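Local coordinates for protein endo-b-1,4-glucanase (Nasutitermes takasagoensis, PDB 1KS8) that probably hydrolyses internal beta-1,4-glucosidic linkages of cellulose and related beta-glucans, as a family 9 endoglucanase, at residues 140-153 with 187-201. Sequence-based numbering, arbitrary orientation.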
ATOM      1  N   TYR A 140      10.315 -13.772  10.518  1.00  7.89           N
ATOM      2  CA  TYR A 140      11.082 -12.879  11.377  1.00  7.76           C
ATOM      3  C   TYR A 140      10.141 -11.990  12.176  1.00  7.82           C
ATOM      4  O   TYR A 140       9.111 -11.543  11.664  1.00  7.60           O
ATOM      5  CB  TYR A 140      12.013 -12.013  10.526  1.00  7.72           C
ATOM      6  CG  TYR A 140      12.935 -12.792   9.611  1.00  9.06           C
ATOM      7  CD1 TYR A 140      13.798 -13.764  10.115  1.00  9.39           C
ATOM      8  CD2 TYR A 140      12.964 -12.537   8.240  1.00  9.56           C
ATOM      9  CE1 TYR A 140      14.671 -14.462   9.275  1.00 10.61           C
ATOM     10  CE2 TYR A 140      13.830 -13.227   7.394  1.00  9.53           C
ATOM     11  CZ  TYR A 140      14.679 -14.184   7.917  1.00  9.66           C
ATOM     12  OH  TYR A 140      15.541 -14.856   7.075  1.00 12.31           O
ATOM     13  N   LYS A 141      10.502 -11.719  13.424  1.00  8.67           N
ATOM     14  CA  LYS A 141       9.657 -10.911  14.286  1.00  9.35           C
ATOM     15  C   LYS A 141      10.394  -9.814  15.038  1.00  8.74           C
ATOM     16  O   LYS A 141      11.626  -9.796  15.111  1.00  9.69           O
ATOM     17  CB  LYS A 141       8.987 -11.816  15.322  1.00 11.21           C
ATOM     18  CG  LYS A 141       9.975 -12.423  16.319  1.00 12.04           C
ATOM     19  CD  LYS A 141       9.281 -13.324  17.331  1.00 14.26           C
ATOM     20  CE  LYS A 141      10.226 -13.739  18.448  1.00 18.78           C
ATOM     21  NZ  LYS A 141      11.423 -14.453  17.935  1.00 22.82           N
ATOM     22  N   ILE A 142       9.611  -8.889  15.577  1.00  8.63           N
ATOM     23  CA  ILE A 142      10.143  -7.837  16.422  1.00  8.99           C
ATOM     24  C   ILE A 142       9.529  -8.162  17.784  1.00 10.15           C
ATOM     25  O   ILE A 142       8.469  -8.794  17.863  1.00  9.89           O
ATOM     26  CB  ILE A 142       9.717  -6.405  15.976  1.00  8.68           C
ATOM     27  CG1 ILE A 142       8.206  -6.327  15.751  1.00  9.03           C
ATOM     28  CG2 ILE A 142      10.481  -6.004  14.722  1.00 10.34           C
ATOM     29  CD1 ILE A 142       7.709  -4.912  15.477  1.00  9.36           C
ATOM     30  N   ASP A 143      10.217  -7.777  18.851  1.00 10.52           N
ATOM     31  CA  ASP A 143       9.733  -8.019  20.205  1.00 11.55           C
ATOM     32  C   ASP A 143      10.355  -6.984  21.133  1.00 12.26           C
ATOM     33  O   ASP A 143      10.962  -6.025  20.667  1.00 11.06           O
ATOM     34  CB  ASP A 143      10.064  -9.447  20.670  1.00 13.03           C
ATOM     35  CG  ASP A 143      11.514  -9.828  20.442  1.00 14.53           C
ATOM     36  OD1 ASP A 143      12.401  -8.982  20.662  1.00 14.93           O
ATOM     37  OD2 ASP A 143      11.765 -10.991  20.055  1.00 18.13           O
ATOM     38  N   THR A 144      10.214  -7.168  22.441  1.00 12.81           N
ATOM     39  CA  THR A 144      10.765  -6.194  23.376  1.00 13.99           C
ATOM     40  C   THR A 144      12.285  -6.042  23.329  1.00 14.78           C
ATOM     41  O   THR A 144      12.806  -4.974  23.641  1.00 15.98           O
ATOM     42  CB  THR A 144      10.336  -6.501  24.827  1.00 13.87           C
ATOM     43  OG1 THR A 144      10.751  -7.824  25.187  1.00 15.75           O
ATOM     44  CG2 THR A 144       8.823  -6.386  24.964  1.00 14.13           C
ATOM     45  N   SER A 145      12.993  -7.094  22.928  1.00 14.56           N
ATOM     46  CA  SER A 145      14.453  -7.035  22.851  1.00 15.93           C
ATOM     47  C   SER A 145      14.925  -6.529  21.489  1.00 15.81           C
ATOM     48  O   SER A 145      16.022  -5.988  21.360  1.00 16.95           O
ATOM     49  CB  SER A 145      15.059  -8.415  23.127  1.00 17.61           C
ATOM     50  OG  SER A 145      14.669  -9.357  22.146  1.00 23.16           O
ATOM     51  N   ARG A 146      14.083  -6.716  20.478  1.00 14.76           N
ATOM     52  CA  ARG A 146      14.376  -6.286  19.112  1.00 14.40           C
ATOM     53  C   ARG A 146      13.120  -5.575  18.623  1.00 13.57           C
ATOM     54  O   ARG A 146      12.294  -6.161  17.927  1.00 11.98           O
ATOM     55  CB  ARG A 146      14.657  -7.504  18.230  1.00 16.65           C
ATOM     56  CG  ARG A 146      15.904  -8.282  18.610  1.00 21.74           C
ATOM     57  CD  ARG A 146      15.967  -9.599  17.852  1.00 27.60           C
ATOM     58  NE  ARG A 146      17.286 -10.221  17.927  1.00 33.32           N
ATOM     59  CZ  ARG A 146      18.377  -9.728  17.351  1.00 35.64           C
ATOM     60  NH1 ARG A 146      18.309  -8.600  16.653  1.00 36.95           N
ATOM     61  NH2 ARG A 146      19.536 -10.362  17.465  1.00 37.29           N
ATOM     62  N   PRO A 147      12.969  -4.291  18.978  1.00 12.28           N
ATOM     63  CA  PRO A 147      11.810  -3.476  18.601  1.00 12.19           C
ATOM     64  C   PRO A 147      11.665  -3.061  17.140  1.00 10.88           C
ATOM     65  O   PRO A 147      12.543  -3.288  16.312  1.00 11.05           O
ATOM     66  CB  PRO A 147      11.931  -2.273  19.530  1.00 13.71           C
ATOM     67  CG  PRO A 147      13.402  -2.081  19.601  1.00 15.33           C
ATOM     68  CD  PRO A 147      13.916  -3.501  19.788  1.00 12.82           C
ATOM     69  N   GLY A 148      10.526  -2.445  16.848  1.00 10.17           N
ATOM     70  CA  GLY A 148      10.239  -1.977  15.505  1.00 10.36           C
ATOM     71  C   GLY A 148       9.054  -1.038  15.568  1.00  9.51           C
ATOM     72  O   GLY A 148       7.943  -1.401  15.180  1.00  9.70           O
ATOM     73  N   SER A 149       9.296   0.175  16.064  1.00 10.05           N
ATOM     74  CA  SER A 149       8.250   1.182  16.210  1.00  9.78           C
ATOM     75  C   SER A 149       7.556   1.524  14.902  1.00  9.49           C
ATOM     76  O   SER A 149       6.350   1.767  14.884  1.00  9.78           O
ATOM     77  CB  SER A 149       8.828   2.461  16.817  1.00 10.44           C
ATOM     78  OG  SER A 149       9.456   2.190  18.056  1.00 11.45           O
ATOM     79  N   ASP A 150       8.315   1.562  13.811  1.00  9.30           N
ATOM     80  CA  ASP A 150       7.722   1.879  12.520  1.00  9.57           C
ATOM     81  C   ASP A 150       6.795   0.772  12.027  1.00  9.10           C
ATOM     82  O   ASP A 150       5.672   1.042  11.600  1.00  9.46           O
ATOM     83  CB  ASP A 150       8.801   2.192  11.465  1.00  9.65           C
ATOM     84  CG  ASP A 150      10.049   1.323  11.590  1.00 10.82           C
ATOM     85  OD1 ASP A 150      10.063   0.336  12.355  1.00 10.09           O
ATOM     86  OD2 ASP A 150      11.037   1.639  10.892  1.00 13.98           O
ATOM     87  N   LEU A 151       7.258  -0.473  12.105  1.00  9.14           N
ATOM     88  CA  LEU A 151       6.456  -1.612  11.671  1.00  9.15           C
ATOM     89  C   LEU A 151       5.222  -1.790  12.553  1.00  8.72           C
ATOM     90  O   LEU A 151       4.108  -1.942  12.049  1.00  8.98           O
ATOM     91  CB  LEU A 151       7.294  -2.888  11.705  1.00  9.14           C
ATOM     92  CG  LEU A 151       6.559  -4.203  11.430  1.00  8.04           C
ATOM     93  CD1 LEU A 151       5.991  -4.205  10.019  1.00  8.84           C
ATOM     94  CD2 LEU A 151       7.525  -5.362  11.621  1.00  9.04           C
ATOM     95  N   ALA A 152       5.425  -1.777  13.868  1.00  9.61           N
ATOM     96  CA  ALA A 152       4.319  -1.935  14.807  1.00  9.11           C
ATOM     97  C   ALA A 152       3.352  -0.758  14.690  1.00  9.39           C
ATOM     98  O   ALA A 152       2.132  -0.930  14.762  1.00  9.43           O
ATOM     99  CB  ALA A 152       4.854  -2.035  16.235  1.00 10.14           C
ATOM    100  N   GLY A 153       3.908   0.436  14.505  1.00  9.05           N
ATOM    101  CA  GLY A 153       3.089   1.627  14.371  1.00  9.95           C
ATOM    102  C   GLY A 153       2.223   1.628  13.124  1.00  9.26           C
ATOM    103  O   GLY A 153       1.032   1.932  13.191  1.00  8.97           O
ATOM    104  N   PHE A 187       3.190  -1.184  22.150  1.00 10.95           N
ATOM    105  CA  PHE A 187       4.449  -1.870  21.888  1.00 10.71           C
ATOM    106  C   PHE A 187       5.390  -0.926  21.131  1.00 11.27           C
ATOM    107  O   PHE A 187       6.547  -0.746  21.511  1.00 11.73           O
ATOM    108  CB  PHE A 187       4.170  -3.147  21.077  1.00 11.15           C
ATOM    109  CG  PHE A 187       5.406  -3.844  20.563  1.00 10.96           C
ATOM    110  CD1 PHE A 187       6.554  -3.950  21.342  1.00 12.79           C
ATOM    111  CD2 PHE A 187       5.400  -4.427  19.298  1.00 13.03           C
ATOM    112  CE1 PHE A 187       7.680  -4.626  20.868  1.00 12.53           C
ATOM    113  CE2 PHE A 187       6.518  -5.105  18.817  1.00 12.75           C
ATOM    114  CZ  PHE A 187       7.660  -5.203  19.604  1.00 11.16           C
ATOM    115  N   ALA A 188       4.879  -0.309  20.069  1.00 11.02           N
ATOM    116  CA  ALA A 188       5.667   0.611  19.256  1.00 11.05           C
ATOM    117  C   ALA A 188       6.176   1.820  20.039  1.00 11.44           C
ATOM    118  O   ALA A 188       7.316   2.248  19.867  1.00 10.90           O
ATOM    119  CB  ALA A 188       4.840   1.085  18.068  1.00 11.32           C
ATOM    120  N   ASN A 189       5.329   2.368  20.900  1.00 11.92           N
ATOM    121  CA  ASN A 189       5.696   3.549  21.670  1.00 13.51           C
ATOM    122  C   ASN A 189       6.570   3.273  22.892  1.00 13.24           C
ATOM    123  O   ASN A 189       7.445   4.075  23.225  1.00 14.15           O
ATOM    124  CB  ASN A 189       4.427   4.292  22.094  1.00 14.39           C
ATOM    125  CG  ASN A 189       4.710   5.698  22.574  1.00 16.42           C
ATOM    126  OD1 ASN A 189       5.498   6.424  21.969  1.00 18.63           O
ATOM    127  ND2 ASN A 189       4.055   6.098  23.658  1.00 19.10           N
ATOM    128  N   ASN A 190       6.335   2.142  23.552  1.00 12.90           N
ATOM    129  CA  ASN A 190       7.087   1.769  24.752  1.00 14.37           C
ATOM    130  C   ASN A 190       8.461   1.165  24.461  1.00 14.05           C
ATOM    131  O   ASN A 190       9.358   1.206  25.304  1.00 15.18           O
ATOM    132  CB  ASN A 190       6.271   0.776  25.586  1.00 14.49           C
ATOM    133  CG  ASN A 190       5.004   1.392  26.155  1.00 16.35           C
ATOM    134  OD1 ASN A 190       4.087   0.678  26.569  1.00 19.51           O
ATOM    135  ND2 ASN A 190       4.950   2.716  26.192  1.00 17.81           N
ATOM    136  N   TYR A 191       8.618   0.594  23.272  1.00 13.48           N
ATOM    137  CA  TYR A 191       9.876  -0.024  22.867  1.00 13.52           C
ATOM    138  C   TYR A 191      10.289   0.586  21.531  1.00 14.11           C
ATOM    139  O   TYR A 191       9.909   0.101  20.461  1.00 12.84           O
ATOM    140  CB  TYR A 191       9.683  -1.539  22.752  1.00 13.06           C
ATOM    141  CG  TYR A 191       9.253  -2.173  24.060  1.00 14.21           C
ATOM    142  CD1 TYR A 191      10.194  -2.553  25.015  1.00 15.90           C
ATOM    143  CD2 TYR A 191       7.902  -2.335  24.367  1.00 14.69           C
ATOM    144  CE1 TYR A 191       9.798  -3.074  26.248  1.00 17.22           C
ATOM    145  CE2 TYR A 191       7.495  -2.854  25.596  1.00 16.53           C
ATOM    146  CZ  TYR A 191       8.449  -3.219  26.530  1.00 17.01           C
ATOM    147  OH  TYR A 191       8.049  -3.718  27.752  1.00 19.75           O
ATOM    148  N   ARG A 192      11.073   1.657  21.613  1.00 15.18           N
ATOM    149  CA  ARG A 192      11.534   2.409  20.448  1.00 15.30           C
ATOM    150  C   ARG A 192      12.683   1.778  19.661  1.00 14.76           C
ATOM    151  O   ARG A 192      13.666   1.309  20.237  1.00 15.64           O
ATOM    152  CB  ARG A 192      11.954   3.818  20.884  1.00 15.91           C
ATOM    153  CG  ARG A 192      10.891   4.623  21.628  1.00 18.67           C
ATOM    154  CD  ARG A 192       9.746   5.036  20.716  1.00 18.54           C
ATOM    155  NE  ARG A 192       8.765   5.880  21.397  1.00 19.49           N
ATOM    156  CZ  ARG A 192       8.942   7.166  21.689  1.00 19.71           C
ATOM    157  NH1 ARG A 192      10.073   7.779  21.363  1.00 21.03           N
ATOM    158  NH2 ARG A 192       7.983   7.844  22.305  1.00 19.93           N
ATOM    159  N   GLY A 193      12.555   1.792  18.336  1.00 14.02           N
ATOM    160  CA  GLY A 193      13.593   1.242  17.482  1.00 13.60           C
ATOM    161  C   GLY A 193      13.147   1.062  16.042  1.00 12.47           C
ATOM    162  O   GLY A 193      11.951   1.030  15.756  1.00 12.53           O
ATOM    163  N   LYS A 194      14.113   0.961  15.132  1.00 12.68           N
ATOM    164  CA  LYS A 194      13.826   0.756  13.713  1.00 13.29           C
ATOM    165  C   LYS A 194      13.630  -0.743  13.504  1.00 11.37           C
ATOM    166  O   LYS A 194      14.490  -1.534  13.890  1.00 11.11           O
ATOM    167  CB  LYS A 194      15.005   1.218  12.854  1.00 15.46           C
ATOM    168  CG  LYS A 194      15.382   2.680  13.005  1.00 18.98           C
ATOM    169  CD  LYS A 194      16.647   2.983  12.207  1.00 23.31           C
ATOM    170  CE  LYS A 194      17.087   4.426  12.376  1.00 25.76           C
ATOM    171  NZ  LYS A 194      18.354   4.701  11.643  1.00 28.73           N
ATOM    172  N   TYR A 195      12.528  -1.141  12.877  1.00 10.67           N
ATOM    173  CA  TYR A 195      12.289  -2.565  12.679  1.00  9.45           C
ATOM    174  C   TYR A 195      13.344  -3.264  11.824  1.00  9.90           C
ATOM    175  O   TYR A 195      13.612  -4.444  12.032  1.00  9.51           O
ATOM    176  CB  TYR A 195      10.895  -2.814  12.079  1.00  9.09           C
ATOM    177  CG  TYR A 195      10.868  -2.944  10.568  1.00  8.21           C
ATOM    178  CD1 TYR A 195      10.969  -1.822   9.748  1.00  8.57           C
ATOM    179  CD2 TYR A 195      10.762  -4.196   9.961  1.00  8.39           C
ATOM    180  CE1 TYR A 195      10.967  -1.942   8.360  1.00  8.59           C
ATOM    181  CE2 TYR A 195      10.758  -4.328   8.575  1.00  8.29           C
ATOM    182  CZ  TYR A 195      10.861  -3.199   7.781  1.00  7.94           C
ATOM    183  OH  TYR A 195      10.859  -3.329   6.412  1.00  8.75           O
ATOM    184  N   SER A 196      13.946  -2.554  10.872  1.00  9.73           N
ATOM    185  CA  SER A 196      14.951  -3.189  10.024  1.00 10.36           C
ATOM    186  C   SER A 196      16.294  -3.398  10.721  1.00 11.01           C
ATOM    187  O   SER A 196      17.211  -3.983  10.142  1.00 11.76           O
ATOM    188  CB  SER A 196      15.131  -2.421   8.704  1.00 11.95           C
ATOM    189  OG  SER A 196      15.492  -1.071   8.904  1.00 13.27           O
ATOM    190  N   ASP A 197      16.409  -2.917  11.957  1.00 11.72           N
ATOM    191  CA  ASP A 197      17.622  -3.134  12.739  1.00 12.01           C
ATOM    192  C   ASP A 197      17.392  -4.442  13.500  1.00 12.25           C
ATOM    193  O   ASP A 197      18.331  -5.059  14.005  1.00 13.49           O
ATOM    194  CB  ASP A 197      17.864  -1.996  13.740  1.00 13.47           C
ATOM    195  CG  ASP A 197      18.492  -0.769  13.099  1.00 17.31           C
ATOM    196  OD1 ASP A 197      19.037  -0.882  11.983  1.00 16.52           O
ATOM    197  OD2 ASP A 197      18.450   0.311  13.726  1.00 21.67           O
ATOM    198  N   SER A 198      16.127  -4.850  13.582  1.00 10.94           N
ATOM    199  CA  SER A 198      15.741  -6.087  14.258  1.00 10.26           C
ATOM    200  C   SER A 198      15.576  -7.189  13.212  1.00 10.88           C
ATOM    201  O   SER A 198      16.204  -8.244  13.303  1.00 13.33           O
ATOM    202  CB  SER A 198      14.439  -5.878  15.032  1.00 10.78           C
ATOM    203  OG  SER A 198      14.623  -4.916  16.061  1.00 12.89           O
ATOM    204  N   ILE A 199      14.719  -6.946  12.226  1.00  9.32           N
ATOM    205  CA  ILE A 199      14.519  -7.895  11.137  1.00  9.34           C
ATOM    206  C   ILE A 199      15.513  -7.392  10.096  1.00  9.26           C
ATOM    207  O   ILE A 199      15.163  -6.651   9.174  1.00  9.41           O
ATOM    208  CB  ILE A 199      13.074  -7.833  10.598  1.00  9.37           C
ATOM    209  CG1 ILE A 199      12.098  -8.228  11.711  1.00 10.28           C
ATOM    210  CG2 ILE A 199      12.920  -8.761   9.398  1.00  9.81           C
ATOM    211  CD1 ILE A 199      10.632  -8.201  11.311  1.00  9.71           C
ATOM    212  N   THR A 200      16.770  -7.785  10.270  1.00  9.54           N
ATOM    213  CA  THR A 200      17.832  -7.323   9.389  1.00  9.74           C
ATOM    214  C   THR A 200      17.709  -7.693   7.919  1.00  9.52           C
ATOM    215  O   THR A 200      18.272  -7.009   7.068  1.00 10.62           O
ATOM    216  CB  THR A 200      19.219  -7.770   9.903  1.00 10.75           C
ATOM    217  OG1 THR A 200      19.271  -9.197   9.982  1.00 12.75           O
ATOM    218  CG2 THR A 200      19.490  -7.173  11.283  1.00 12.72           C
ATOM    219  N   ASP A 201      16.981  -8.755   7.600  1.00  8.94           N
ATOM    220  CA  ASP A 201      16.842  -9.123   6.198  1.00  9.37           C
ATOM    221  C   ASP A 201      16.149  -7.996   5.437  1.00  9.69           C
ATOM    222  O   ASP A 201      16.432  -7.761   4.263  1.00  9.62           O
ATOM    223  CB  ASP A 201      16.034 -10.411   6.045  1.00  7.88           C
ATOM    224  CG  ASP A 201      16.107 -10.974   4.639  1.00  8.83           C
ATOM    225  OD1 ASP A 201      15.056 -11.097   3.974  1.00  8.62           O
ATOM    226  OD2 ASP A 201      17.231 -11.292   4.199  1.00  9.71           O
TER
HETATM  227  O   HOH W   1       8.493  -1.684  18.830  1.00 10.94           O
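Two backbone N-H groups meet on Asp150 OD1: that of Tyr195, 2.9 Å from N to OD1 on the syn lone pair, and that of Leu151 on the anti side, tilted out of the carboxylate plane. CG stands between the backbone N and carbonyl carbon of Asp150 (chi1 37°), which brings the carboxylate to the edge of the Tyr195 ring, the two planes 73° apart. Ser208 OG hydrogen-bonds OD2, and the Asp150 side chain also touches that of Glu214, which binds calcium in this protein, though no ion is bound to this chain in the model. Replacing Asp150 by an alanine removes the carboxylate and is likely to leave the Tyr195 N-H without its acceptor and Ser208 OG without this oxygen. Ser149 ties the start of helix 149-165 to the last turn of helix 171-190, its neighbour in the (alpha/alpha)6 barrel, and to the loop that follows: OG donates to Ala188 O (2.8 Å) and accepts from Gly193 N, while Ser149 N hydrogen-bonds Gly193 O. Water 1 bridges Gly148 N and Tyr191 O over one face of Phe187. Ser198 OG donates a hydrogen bond to Pro147 O (2.7 Å). Ile142 sets CD1 against Phe187 CE2 (3.6 Å). Thr144 CG2 makes a CH-pi contact over the Tyr191 ring.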